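PDB 1B7G: glyceraldehyde-3-phosphate dehydrogenase from Sulfolobus solfataricus, which catalyses the phosphorylating oxidation of glyceraldehyde 3-phosphate in glycolysis, using NADP in marked preference to NAD. Local coordinates for residues 162-167 with 219-224; 180-185 with 212-217; 189-194 with 208-213. The protein carries 1 engineered substitution. All coordinates share one frame; numbering follows the deposited sequence.

Interaction 1. Residues 162-167 with 219-224; sequences ATIVRR and HMHFIN. With SO4 (sulfate ion), chain D; SO4 (sulfate ion), chain C.
H219 holds CG anti to its carbonyl carbon (chi1 -58°), which swings the ring toward the end of the other strand. R167 has CG in the crowded position (chi1 66°), against H219 CE1, and its bend at chi2 takes the guanidinium to the chain D sulfate. R166 bends at chi3 so that its guanidinium reaches both sulfates. Strands 157-167 and 219-227 are antiparallel neighbours in the mixed sheet of the GAPDH catalytic domain. T163 with F222 and V165 with M220 are hydrogen-bonded pairs, each closed by two backbone bonds. A162 with I223 and I164 with H221 are non-hydrogen-bonded pairs.

The backbone N of R167 bonds to ND1 of H219 at 2.9 Å, about 20° out of the ring plane. This bond limits rotation of the imidazole and would probably leave a proton of a neutral ring on NE2. H219 belongs to the catalytic site with C139. NH2 of R166 and NH1 of R167 each lie 4.5 Å from H219 NE2. The arginine charges would tend to disfavour a protonated ring, though the bound sulfates probably partly offset this. CE1 of H219 sits over one face of the R166 guanidinium.

Two sulfates lie at the edges of the guanidinium groups, in a region that binds phosphate. R166 NE bonds O2 of the chain C sulfate at 2.8 Å, and R166 NH2 bonds both sulfates. R167 gives NH1 and NH2 to the chain D sulfate. R166 and R167 also form salt bridges, with D185 and D170.

On one sheet face, CG1 of I164 makes a CH-pi contact 3.8 Å from the H221 ring centroid. H221 NE2 is hydrogen-bonded to N140. On the other face, CG2 of V165 meets the edge of the F222 ring, 3.5 Å from CE2.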
loop_
_atom_site.group_PDB
_atom_site.type_symbol
_atom_site.label_atom_id
_atom_site.label_comp_id
_atom_site.label_asym_id
_atom_site.label_seq_id
_atom_site.Cartn_x
_atom_site.Cartn_y
_atom_site.Cartn_z
ATOM N N ALA A 162 -16.962 -9.347 -23.180
ATOM C CA ALA A 162 -15.910 -9.222 -22.184
ATOM C C ALA A 162 -16.151 -10.227 -21.036
ATOM O O ALA A 162 -17.267 -10.527 -20.688
ATOM C CB ALA A 162 -15.898 -7.809 -21.573
ATOM N N THR A 163 -15.026 -10.642 -20.523
ATOM C CA THR A 163 -14.981 -11.436 -19.305
ATOM C C THR A 163 -14.222 -10.651 -18.221
ATOM O O THR A 163 -13.143 -10.140 -18.429
ATOM C CB THR A 163 -14.281 -12.761 -19.643
ATOM O OG1 THR A 163 -15.209 -13.676 -20.216
ATOM C CG2 THR A 163 -13.709 -13.393 -18.369
ATOM N N ILE A 164 -14.887 -10.528 -17.085
ATOM C CA ILE A 164 -14.402 -9.805 -15.928
ATOM C C ILE A 164 -14.060 -10.722 -14.753
ATOM O O ILE A 164 -14.912 -11.385 -14.171
ATOM C CB ILE A 164 -15.425 -8.748 -15.471
ATOM C CG1 ILE A 164 -15.691 -7.726 -16.608
ATOM C CG2 ILE A 164 -14.887 -7.934 -14.282
ATOM C CD1 ILE A 164 -16.974 -6.954 -16.347
ATOM N N VAL A 165 -12.790 -10.701 -14.377
ATOM C CA VAL A 165 -12.320 -11.438 -13.207
ATOM C C VAL A 165 -12.294 -10.473 -12.000
ATOM O O VAL A 165 -11.430 -9.619 -11.985
ATOM C CB VAL A 165 -10.916 -11.994 -13.461
ATOM C CG1 VAL A 165 -10.355 -12.659 -12.180
ATOM C CG2 VAL A 165 -10.938 -12.920 -14.667
ATOM N N ARG A 166 -13.242 -10.604 -11.101
ATOM C CA ARG A 166 -13.324 -9.635 -9.985
ATOM C C ARG A 166 -12.515 -10.053 -8.770
ATOM O O ARG A 166 -12.520 -11.233 -8.362
ATOM C CB ARG A 166 -14.786 -9.418 -9.609
ATOM C CG ARG A 166 -15.766 -9.203 -10.709
ATOM C CD ARG A 166 -17.176 -8.770 -10.361
ATOM N NE ARG A 166 -17.233 -7.629 -9.443
ATOM C CZ ARG A 166 -17.284 -7.694 -8.130
ATOM N NH1 ARG A 166 -17.359 -8.876 -7.505
ATOM N NH2 ARG A 166 -17.274 -6.562 -7.408
ATOM N N ARG A 167 -11.833 -9.084 -8.148
ATOM C CA ARG A 167 -11.187 -9.354 -6.848
ATOM C C ARG A 167 -12.305 -9.594 -5.862
ATOM O O ARG A 167 -13.403 -9.022 -6.029
ATOM C CB ARG A 167 -10.259 -8.173 -6.487
ATOM C CG ARG A 167 -11.059 -6.857 -6.220
ATOM C CD ARG A 167 -11.320 -6.773 -4.734
ATOM N NE ARG A 167 -12.049 -5.630 -4.219
ATOM C CZ ARG A 167 -13.367 -5.502 -4.246
ATOM N NH1 ARG A 167 -14.139 -6.444 -4.819
ATOM N NH2 ARG A 167 -13.953 -4.422 -3.729
ATOM N N HIS A 219 -9.115 -5.969 -10.161
ATOM C CA HIS A 219 -9.868 -6.754 -11.109
ATOM C C HIS A 219 -9.060 -6.844 -12.398
ATOM O O HIS A 219 -8.187 -5.996 -12.617
ATOM C CB HIS A 219 -11.164 -6.027 -11.488
ATOM C CG HIS A 219 -12.081 -5.690 -10.371
ATOM N ND1 HIS A 219 -12.583 -6.606 -9.491
ATOM C CD2 HIS A 219 -12.620 -4.496 -9.991
ATOM C CE1 HIS A 219 -13.408 -6.046 -8.645
ATOM N NE2 HIS A 219 -13.454 -4.730 -8.948
ATOM N N MET A 220 -9.476 -7.755 -13.288
ATOM C CA MET A 220 -8.955 -7.829 -14.614
ATOM C C MET A 220 -10.072 -8.067 -15.627
ATOM O O MET A 220 -11.057 -8.772 -15.392
ATOM C CB MET A 220 -7.824 -8.841 -14.897
ATOM C CG MET A 220 -6.441 -8.293 -14.535
ATOM S SD MET A 220 -5.088 -9.348 -15.009
ATOM C CE MET A 220 -5.013 -8.964 -16.789
ATOM N N HIS A 221 -9.885 -7.433 -16.812
ATOM C CA HIS A 221 -10.835 -7.626 -17.900
ATOM C C HIS A 221 -10.159 -8.266 -19.123
ATOM O O HIS A 221 -9.056 -8.001 -19.465
ATOM C CB HIS A 221 -11.519 -6.342 -18.418
ATOM C CG HIS A 221 -12.335 -5.625 -17.374
ATOM N ND1 HIS A 221 -13.401 -4.797 -17.729
ATOM C CD2 HIS A 221 -12.253 -5.596 -16.043
ATOM C CE1 HIS A 221 -13.936 -4.325 -16.577
ATOM N NE2 HIS A 221 -13.236 -4.773 -15.577
ATOM N N PHE A 222 -10.974 -9.075 -19.825
ATOM C CA PHE A 222 -10.411 -9.726 -21.038
ATOM C C PHE A 222 -11.430 -9.472 -22.143
ATOM O O PHE A 222 -12.606 -9.811 -21.955
ATOM C CB PHE A 222 -10.189 -11.215 -20.817
ATOM C CG PHE A 222 -9.262 -11.506 -19.657
ATOM C CD1 PHE A 222 -7.894 -11.414 -19.821
ATOM C CD2 PHE A 222 -9.768 -11.800 -18.404
ATOM C CE1 PHE A 222 -7.043 -11.651 -18.747
ATOM C CE2 PHE A 222 -8.922 -12.031 -17.325
ATOM C CZ PHE A 222 -7.556 -11.959 -17.505
ATOM N N ILE A 223 -11.036 -8.665 -23.123
ATOM C CA ILE A 223 -12.100 -8.151 -23.987
ATOM C C ILE A 223 -11.871 -8.343 -25.476
ATOM O O ILE A 223 -10.794 -8.556 -25.951
ATOM C CB ILE A 223 -12.376 -6.647 -23.789
ATOM C CG1 ILE A 223 -11.147 -5.878 -24.280
ATOM C CG2 ILE A 223 -12.712 -6.276 -22.355
ATOM C CD1 ILE A 223 -11.534 -4.433 -24.610
ATOM N N ASN A 224 -13.038 -8.414 -26.113
ATOM C CA ASN A 224 -13.063 -8.631 -27.560
ATOM C C ASN A 224 -14.012 -7.568 -28.144
ATOM O O ASN A 224 -15.195 -7.600 -27.864
ATOM C CB ASN A 224 -13.554 -10.033 -27.865
ATOM C CG ASN A 224 -13.716 -10.285 -29.358
ATOM O OD1 ASN A 224 -14.385 -9.587 -30.130
ATOM N ND2 ASN A 224 -13.062 -11.350 -29.810
HETATM S S SO4 D . -17.511 -5.289 -3.948
HETATM O O1 SO4 D . -16.883 -4.694 -2.708
HETATM O O2 SO4 D . -16.659 -6.395 -4.452
HETATM O O3 SO4 D . -17.520 -4.167 -4.946
HETATM O O4 SO4 D . -18.873 -5.768 -3.640
HETATM S S SO4 C . -18.315 -4.029 -10.435
HETATM O O1 SO4 C . -18.620 -4.272 -9.031
HETATM O O2 SO4 C . -17.744 -5.345 -11.059
HETATM O O3 SO4 C . -17.319 -3.007 -10.745
HETATM O O4 SO4 C . -19.605 -3.704 -11.070
#

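Interaction 2. Residues 180-185 with 212-217; sequences NSLVPD and IAPTTL
The D185 carboxylate has the end of I212 over one of its faces, with I212 CD1 3.6 Å from D185 CG. The two side chains cross obliquely. I212 CG1 also comes within 3.4 Å of D185 OD2. That oxygen is gripped by R166 NH1 in a salt bridge. D185 CG is anti to the backbone N (chi1 -174°), which lays the carboxylate across the I212 side chain. An alanine here would remove the carboxylate, with its salt bridge to R166 and its cover over I212 CD1, and would probably leave the R166 guanidinium of the phosphate site less firmly placed.

The P214 ring meets the peptide of S181. Its CD lies 3.4 Å from S181 O. L182 CD2 packs against the same CD and against CB of A213.

V183 and I212 form an antiparallel hydrogen-bonded pair. It joins strand 183-184, outermost within this chain in the mixed sheet of the catalytic domain, to strand 205-213. V183 N reaches I212 O at 2.9 Å, in the carbonyl plane. In the return bond, I212 N lies 3.0 Å from V183 O but stands 39° above the carbonyl plane. The CB atoms of V183 and I212 face each other on the same side of the sheet. CA of L182 adds a CA-H...O contact to I212 O, so this carbonyl receives two approaches.

P214, after A213, is the centre of an inverse gamma turn. On the other segment, the hydroxyl of S181 bonds forward to the next residue, OG to L182 O at 2.9 Å, from above the plane of that carbonyl. N180 packs on N180 of the second subunit.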
loop_
_atom_site.group_PDB
_atom_site.type_symbol
_atom_site.label_atom_id
_atom_site.label_comp_id
_atom_site.label_asym_id
_atom_site.label_seq_id
_atom_site.Cartn_x
_atom_site.Cartn_y
_atom_site.Cartn_z
ATOM N N ASN A 180 -10.328 -19.482 -1.150
ATOM C CA ASN A 180 -9.731 -20.335 -2.201
ATOM C C ASN A 180 -10.828 -20.951 -3.056
ATOM O O ASN A 180 -11.185 -22.124 -2.936
ATOM C CB ASN A 180 -8.879 -21.452 -1.537
ATOM C CG ASN A 180 -8.329 -22.375 -2.620
ATOM O OD1 ASN A 180 -8.301 -22.021 -3.810
ATOM N ND2 ASN A 180 -7.929 -23.586 -2.313
ATOM N N SER A 181 -11.431 -20.165 -3.924
ATOM C CA SER A 181 -12.475 -20.670 -4.832
ATOM C C SER A 181 -12.563 -19.682 -5.996
ATOM O O SER A 181 -12.246 -18.510 -5.788
ATOM C CB SER A 181 -13.869 -20.624 -4.189
ATOM O OG SER A 181 -14.833 -21.383 -4.953
ATOM N N LEU A 182 -13.153 -20.170 -7.075
ATOM C CA LEU A 182 -13.582 -19.263 -8.144
ATOM C C LEU A 182 -15.086 -19.274 -7.981
ATOM O O LEU A 182 -15.622 -20.342 -7.586
ATOM C CB LEU A 182 -13.117 -19.699 -9.521
ATOM C CG LEU A 182 -11.626 -19.694 -9.792
ATOM C CD1 LEU A 182 -11.389 -20.165 -11.231
ATOM C CD2 LEU A 182 -11.104 -18.240 -9.581
ATOM N N VAL A 183 -15.738 -18.125 -8.097
ATOM C CA VAL A 183 -17.175 -18.066 -7.799
ATOM C C VAL A 183 -17.899 -17.320 -8.939
ATOM O O VAL A 183 -17.763 -16.095 -8.997
ATOM C CB VAL A 183 -17.433 -17.402 -6.440
ATOM C CG1 VAL A 183 -18.914 -17.514 -6.065
ATOM C CG2 VAL A 183 -16.622 -17.899 -5.207
ATOM N N PRO A 184 -18.618 -18.014 -9.801
ATOM C CA PRO A 184 -19.381 -17.340 -10.856
ATOM C C PRO A 184 -20.078 -16.138 -10.255
ATOM O O PRO A 184 -20.741 -16.209 -9.194
ATOM C CB PRO A 184 -20.281 -18.443 -11.388
ATOM C CG PRO A 184 -19.460 -19.711 -11.160
ATOM C CD PRO A 184 -18.833 -19.484 -9.792
ATOM N N ASP A 185 -19.983 -14.970 -10.929
ATOM C CA ASP A 185 -20.605 -13.778 -10.297
ATOM C C ASP A 185 -21.323 -12.872 -11.258
ATOM O O ASP A 185 -20.829 -11.788 -11.614
ATOM C CB ASP A 185 -19.445 -13.038 -9.594
ATOM C CG ASP A 185 -19.940 -11.853 -8.762
ATOM O OD1 ASP A 185 -21.034 -11.881 -8.214
ATOM O OD2 ASP A 185 -19.197 -10.857 -8.712
ATOM N N ILE A 212 -15.588 -14.193 -9.599
ATOM C CA ILE A 212 -14.809 -13.759 -8.424
ATOM C C ILE A 212 -13.638 -14.721 -8.211
ATOM O O ILE A 212 -13.804 -15.937 -8.267
ATOM C CB ILE A 212 -15.674 -13.656 -7.180
ATOM C CG1 ILE A 212 -16.632 -12.457 -7.175
ATOM C CG2 ILE A 212 -14.861 -13.627 -5.843
ATOM C CD1 ILE A 212 -17.725 -12.585 -6.083
ATOM N N ALA A 213 -12.447 -14.165 -8.097
ATOM C CA ALA A 213 -11.222 -14.882 -7.811
ATOM C C ALA A 213 -10.794 -14.490 -6.370
ATOM O O ALA A 213 -11.156 -13.376 -5.965
ATOM C CB ALA A 213 -10.067 -14.535 -8.722
ATOM N N PRO A 214 -9.977 -15.298 -5.728
ATOM C CA PRO A 214 -9.519 -15.038 -4.357
ATOM C C PRO A 214 -8.311 -14.121 -4.264
ATOM O O PRO A 214 -7.224 -14.501 -3.856
ATOM C CB PRO A 214 -9.205 -16.426 -3.793
ATOM C CG PRO A 214 -8.871 -17.252 -4.964
ATOM C CD PRO A 214 -9.494 -16.618 -6.205
ATOM N N THR A 215 -8.463 -12.908 -4.805
ATOM C CA THR A 215 -7.419 -11.902 -4.857
ATOM C C THR A 215 -7.927 -10.602 -4.231
ATOM O O THR A 215 -9.141 -10.449 -4.233
ATOM C CB THR A 215 -6.881 -11.654 -6.258
ATOM O OG1 THR A 215 -5.833 -10.663 -6.153
ATOM C CG2 THR A 215 -7.937 -11.186 -7.271
ATOM N N THR A 216 -7.104 -9.713 -3.667
ATOM C CA THR A 216 -7.673 -8.506 -3.077
ATOM C C THR A 216 -7.283 -7.219 -3.822
ATOM O O THR A 216 -7.907 -6.188 -3.582
ATOM C CB THR A 216 -7.194 -8.276 -1.596
ATOM O OG1 THR A 216 -5.765 -8.234 -1.622
ATOM C CG2 THR A 216 -7.605 -9.443 -0.700
ATOM N N LEU A 217 -6.320 -7.293 -4.704
ATOM C CA LEU A 217 -5.713 -6.080 -5.232
ATOM C C LEU A 217 -6.460 -5.374 -6.338
ATOM O O LEU A 217 -6.625 -4.157 -6.280
ATOM C CB LEU A 217 -4.284 -6.418 -5.665
ATOM C CG LEU A 217 -3.429 -7.099 -4.568
ATOM C CD1 LEU A 217 -1.979 -7.220 -5.015
ATOM C CD2 LEU A 217 -3.507 -6.284 -3.270
#

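Interaction 3. Residues 189-194 with 208-213; sequences VPSHHA and TMAVIA. With SO4 (sulfate ion), chain F; SO4 (sulfate ion), chain C.
T208 takes part in three hydrogen bonds, one of them weak. Its carbonyl oxygen accepts S191 N at 2.7 Å, with the donor above the carbonyl plane. This backbone bond comes just after P190, which is preceded by a cis peptide bond. T208 OG1 is 2.8 Å from S191 OG. Both hydroxyls occupy the crowded position between backbone N and carbonyl carbon, which turns them tip to tip. A194 N adds the weak bond, to T208 OG1. S191 OG is also hydrogen-bonded to H193 ND1 at 2.8 Å, so T208 supports the histidine through the serine.

Bonds to the sulfates come next. H193 NE2 donates almost straight to O2 of the chain C sulfate at 2.7 Å. With ND1 held by S191, the ring is fixed at both nitrogens. H192 gives its backbone N to O3 of the chain F sulfate. H192 and H193 belong to the inorganic phosphate site.

Apolar packing is lighter. CG2 of V189 presses on CG of M209 at 3.4 Å, tighter than usual for carbons.

The contact sets the loop leading into helix 193-198, with H193 and A194, against strand 205-213. That strand pairs with strand 157-167 through M209 and V211, and the H193 side chain also touches N140 and L144 of helix 139-152.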
loop_
_atom_site.group_PDB
_atom_site.type_symbol
_atom_site.label_atom_id
_atom_site.label_comp_id
_atom_site.label_asym_id
_atom_site.label_seq_id
_atom_site.Cartn_x
_atom_site.Cartn_y
_atom_site.Cartn_z
ATOM N N VAL A 189 -25.662 -15.205 -17.726
ATOM C CA VAL A 189 -25.011 -14.300 -18.669
ATOM C C VAL A 189 -26.144 -13.464 -19.276
ATOM O O VAL A 189 -27.144 -14.100 -19.564
ATOM C CB VAL A 189 -24.289 -15.028 -19.810
ATOM C CG1 VAL A 189 -23.815 -14.067 -20.903
ATOM C CG2 VAL A 189 -23.122 -15.850 -19.285
ATOM N N PRO A 190 -25.960 -12.166 -19.396
ATOM C CA PRO A 190 -24.779 -11.450 -18.998
ATOM C C PRO A 190 -24.758 -10.975 -17.555
ATOM O O PRO A 190 -25.751 -10.998 -16.822
ATOM C CB PRO A 190 -24.862 -10.216 -19.942
ATOM C CG PRO A 190 -26.305 -9.899 -19.929
ATOM C CD PRO A 190 -27.014 -11.242 -19.942
ATOM N N SER A 191 -23.551 -10.610 -17.074
ATOM C CA SER A 191 -23.519 -9.971 -15.733
ATOM C C SER A 191 -24.080 -8.544 -15.906
ATOM O O SER A 191 -24.279 -8.083 -17.023
ATOM C CB SER A 191 -22.094 -9.919 -15.231
ATOM O OG SER A 191 -21.248 -9.264 -16.167
ATOM N N HIS A 192 -24.233 -7.776 -14.835
ATOM C CA HIS A 192 -24.846 -6.473 -14.846
ATOM C C HIS A 192 -24.038 -5.433 -15.623
ATOM O O HIS A 192 -24.601 -4.392 -15.940
ATOM C CB HIS A 192 -25.097 -5.984 -13.401
ATOM C CG HIS A 192 -23.868 -5.543 -12.671
ATOM N ND1 HIS A 192 -23.358 -4.264 -12.838
ATOM C CD2 HIS A 192 -23.036 -6.162 -11.790
ATOM C CE1 HIS A 192 -22.252 -4.123 -12.138
ATOM N NE2 HIS A 192 -22.052 -5.231 -11.462
ATOM N N HIS A 193 -22.740 -5.652 -15.828
ATOM C CA HIS A 193 -21.898 -4.738 -16.540
ATOM C C HIS A 193 -22.445 -4.305 -17.884
ATOM O O HIS A 193 -22.352 -3.109 -18.185
ATOM C CB HIS A 193 -20.482 -5.342 -16.708
ATOM C CG HIS A 193 -19.996 -5.798 -15.346
ATOM N ND1 HIS A 193 -20.337 -7.007 -14.798
ATOM C CD2 HIS A 193 -19.292 -5.138 -14.412
ATOM C CE1 HIS A 193 -19.822 -7.095 -13.576
ATOM N NE2 HIS A 193 -19.170 -5.957 -13.307
ATOM N N ALA A 194 -23.007 -5.250 -18.664
ATOM C CA ALA A 194 -23.466 -4.914 -20.004
ATOM C C ALA A 194 -24.595 -3.889 -19.989
ATOM O O ALA A 194 -24.485 -2.850 -20.621
ATOM C CB ALA A 194 -23.826 -6.185 -20.781
ATOM N N THR A 208 -21.435 -9.473 -21.223
ATOM C CA THR A 208 -20.330 -9.665 -20.298
ATOM C C THR A 208 -20.608 -10.842 -19.353
ATOM O O THR A 208 -21.756 -11.102 -19.034
ATOM C CB THR A 208 -20.150 -8.441 -19.370
ATOM O OG1 THR A 208 -21.397 -8.168 -18.745
ATOM C CG2 THR A 208 -19.644 -7.212 -20.120
ATOM N N MET A 209 -19.512 -11.488 -18.971
ATOM C CA MET A 209 -19.632 -12.494 -17.906
ATOM C C MET A 209 -18.628 -12.139 -16.812
ATOM O O MET A 209 -17.562 -11.605 -17.144
ATOM C CB MET A 209 -19.229 -13.867 -18.454
ATOM C CG MET A 209 -20.064 -14.497 -19.524
ATOM S SD MET A 209 -19.387 -16.004 -20.239
ATOM C CE MET A 209 -18.691 -15.420 -21.769
ATOM N N ALA A 210 -18.892 -12.513 -15.564
ATOM C CA ALA A 210 -17.969 -12.160 -14.497
ATOM C C ALA A 210 -17.833 -13.363 -13.505
ATOM O O ALA A 210 -18.805 -14.045 -13.261
ATOM C CB ALA A 210 -18.552 -11.002 -13.689
ATOM N N VAL A 211 -16.669 -13.395 -12.890
ATOM C CA VAL A 211 -16.307 -14.379 -11.905
ATOM C C VAL A 211 -15.458 -13.704 -10.797
ATOM O O VAL A 211 -14.724 -12.775 -11.145
ATOM C CB VAL A 211 -15.485 -15.514 -12.538
ATOM C CG1 VAL A 211 -14.179 -14.994 -13.125
ATOM C CG2 VAL A 211 -15.161 -16.579 -11.480
ATOM N N ILE A 212 -15.588 -14.193 -9.599
ATOM C CA ILE A 212 -14.809 -13.759 -8.424
ATOM C C ILE A 212 -13.638 -14.721 -8.211
ATOM O O ILE A 212 -13.804 -15.937 -8.267
ATOM C CB ILE A 212 -15.674 -13.656 -7.180
ATOM C CG1 ILE A 212 -16.632 -12.457 -7.175
ATOM C CG2 ILE A 212 -14.861 -13.627 -5.843
ATOM C CD1 ILE A 212 -17.725 -12.585 -6.083
ATOM N N ALA A 213 -12.447 -14.165 -8.097
ATOM C CA ALA A 213 -11.222 -14.882 -7.811
ATOM C C ALA A 213 -10.794 -14.490 -6.370
ATOM O O ALA A 213 -11.156 -13.376 -5.965
ATOM C CB ALA A 213 -10.067 -14.535 -8.722
HETATM S S SO4 F . -25.490 -9.344 -11.538
HETATM O O1 SO4 F . -25.636 -8.244 -10.515
HETATM O O2 SO4 F . -25.192 -10.625 -10.789
HETATM O O3 SO4 F . -24.330 -9.039 -12.460
HETATM O O4 SO4 F . -26.777 -9.508 -12.280
HETATM S S SO4 C . -18.315 -4.029 -10.435
HETATM O O1 SO4 C . -18.620 -4.272 -9.031
HETATM O O2 SO4 C . -17.744 -5.345 -11.059
HETATM O O3 SO4 C . -17.319 -3.007 -10.745
HETATM O O4 SO4 C . -19.605 -3.704 -11.070
#

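In the fold
All three interactions involve the mixed sheet of the catalytic domain. Interactions 1 and 2 join its strands, and interaction 3 sets a loop and helix against one. Strand order at this side is 183-184, 205-213, 157-167, 219-227. Interactions 2 and 3 share strand 205-213, with centres about 13 Å apart, and both are nested in the loop closed by interaction 1. The centre of interaction 1 is about 8 Å from that of interaction 3 and about 12 Å from that of interaction 2. Backbone bonds tie them together: R166 to V211 and A213, and D185 to A210. Segments far apart in sequence thus bring the catalytic histidine and the phosphate-binding arginines and histidines into one site.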